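Side-chain contact in CurG, CurH fusion protein (Moorea producens 3L, PDB 4MYY), which fuses the C-terminal docking domain of CurG to the N-terminal docking domain of CurH, which probably link consecutive modules of the curacin A polyketide synthase: residues Q26-I31 against L65-L70. Numbering follows the deposited sequence.
Sequences QILESI and LQRAAL
Leu28 on helix 17-32 and Arg67 on helix 64-82 bring the two backbones closest, their CA atoms 7.6 Å apart. This is helix-on-helix packing in an all-helical class 2 docking complex: residues 26-31 belong to the CurG part and 65-70 to the CurH part of an engineered fusion. The meeting across the segments is apolar and rests on one side chain, buried Leu28, whose two methyls both come up to helix 64-82. CD2 lies against the root of Arg67, 3.9 Å from its CB and equally far from its backbone O, with Arg67 CG at 4.1 Å. Leu28 crosses both Arg67 and Leu70 at about a right angle. Ile59 of helix 42-61 touches both leucines, and Ala71 also packs on Leu28. Arg67 gives CB and CG to this contact; beyond a bend at chi3 (-78°) its NE forms a salt bridge with Asp25 OD1 of the CurG part, and its NH1 a hydrogen bond with Ile59 O. On the other side of helix 64-82, Ala68 packs on Ala68 of the second subunit. Leu70 has CG anti to its backbone N (chi1 174°), a setting that carries its CD2 closer to Leu28 than the direction of its CB alone would. That one methyl meets both branches of Leu28: Leu28 CD2 comes within 4.2 Å of Leu70 CD2, and Leu28 CD1, which across the two segments meets Leu70 alone, stands 4.1 Å from the same Leu70 CD2.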
# COMPACT_ATOMS: atom_id res chain seq x y z
N GLN B 26 4.13 7.36 6.69
CA GLN B 26 3.07 7.72 7.61
C GLN B 26 1.95 6.72 7.55
O GLN B 26 1.34 6.41 8.58
CB GLN B 26 2.55 9.12 7.35
CG GLN B 26 3.54 10.18 7.80
CD GLN B 26 3.05 11.57 7.54
OE1 GLN B 26 2.16 12.07 8.23
NE2 GLN B 26 3.61 12.21 6.53
N ILE B 27 1.64 6.24 6.35
CA ILE B 27 0.60 5.22 6.22
C ILE B 27 1.07 3.96 6.93
O ILE B 27 0.33 3.35 7.70
CB ILE B 27 0.16 4.98 4.74
CG1 ILE B 27 -0.91 6.01 4.37
CG2 ILE B 27 -0.52 3.63 4.57
CD1 ILE B 27 -0.39 7.29 3.78
N LEU B 28 2.33 3.59 6.73
CA LEU B 28 2.86 2.43 7.42
C LEU B 28 2.76 2.54 8.94
O LEU B 28 2.35 1.59 9.61
CB LEU B 28 4.31 2.21 6.98
CG LEU B 28 4.88 0.85 7.25
CD1 LEU B 28 3.99 -0.29 6.76
CD2 LEU B 28 6.19 0.86 6.49
N GLU B 29 3.12 3.71 9.49
CA GLU B 29 2.99 3.99 10.91
C GLU B 29 1.56 3.77 11.40
O GLU B 29 1.34 3.20 12.47
CB GLU B 29 3.29 5.46 11.17
CG GLU B 29 4.73 5.83 11.44
CD GLU B 29 4.81 7.17 12.16
OE1 GLU B 29 4.11 8.14 11.76
OE2 GLU B 29 5.55 7.24 13.16
N SER B 30 0.60 4.26 10.62
CA SER B 30 -0.81 4.24 10.98
C SER B 30 -1.30 2.80 11.08
O SER B 30 -2.12 2.47 11.93
CB SER B 30 -1.65 5.08 10.01
OG SER B 30 -1.86 4.43 8.77
N ILE B 31 -0.75 1.94 10.23
CA ILE B 31 -1.00 0.50 10.25
C ILE B 31 -0.40 -0.17 11.50
O ILE B 31 -1.09 -0.90 12.23
CB ILE B 31 -0.49 -0.15 8.92
CG1 ILE B 31 -1.28 0.40 7.72
CG2 ILE B 31 -0.59 -1.66 8.98
CD1 ILE B 31 -0.70 0.08 6.36
N LEU B 65 11.78 1.64 -0.78
CA LEU B 65 10.98 0.76 -1.62
C LEU B 65 10.54 -0.47 -0.84
O LEU B 65 9.41 -0.95 -1.05
CB LEU B 65 11.75 0.31 -2.87
CG LEU B 65 10.87 -0.22 -4.01
CD1 LEU B 65 9.87 0.79 -4.57
CD2 LEU B 65 11.80 -0.69 -5.11
N GLN B 66 11.39 -0.96 0.06
CA GLN B 66 10.96 -2.07 0.95
C GLN B 66 9.75 -1.64 1.79
O GLN B 66 8.78 -2.38 1.96
CB GLN B 66 12.09 -2.50 1.86
CG GLN B 66 13.07 -3.46 1.15
CD GLN B 66 14.24 -3.79 2.02
OE1 GLN B 66 14.86 -2.91 2.61
NE2 GLN B 66 14.59 -5.06 2.07
N ARG B 67 9.82 -0.44 2.34
CA ARG B 67 8.69 0.07 3.14
C ARG B 67 7.40 0.17 2.30
O ARG B 67 6.33 -0.16 2.77
CB ARG B 67 9.01 1.41 3.78
CG ARG B 67 9.96 1.35 4.98
CD ARG B 67 10.02 2.70 5.69
NE ARG B 67 10.87 3.64 4.99
CZ ARG B 67 12.20 3.60 5.08
NH1 ARG B 67 12.78 2.68 5.85
NH2 ARG B 67 12.95 4.43 4.38
N ALA B 68 7.53 0.63 1.06
CA ALA B 68 6.36 0.80 0.19
C ALA B 68 5.76 -0.57 -0.09
O ALA B 68 4.53 -0.75 0.04
CB ALA B 68 6.76 1.50 -1.11
N ALA B 69 6.62 -1.53 -0.44
CA ALA B 69 6.15 -2.87 -0.75
C ALA B 69 5.50 -3.53 0.46
O ALA B 69 4.50 -4.25 0.28
CB ALA B 69 7.25 -3.73 -1.34
N LEU B 70 6.05 -3.28 1.66
CA LEU B 70 5.49 -3.82 2.91
C LEU B 70 4.08 -3.28 3.16
O LEU B 70 3.16 -4.05 3.47
CB LEU B 70 6.41 -3.47 4.08
CG LEU B 70 5.88 -3.85 5.46
CD1 LEU B 70 5.79 -5.37 5.57
CD2 LEU B 70 6.82 -3.26 6.50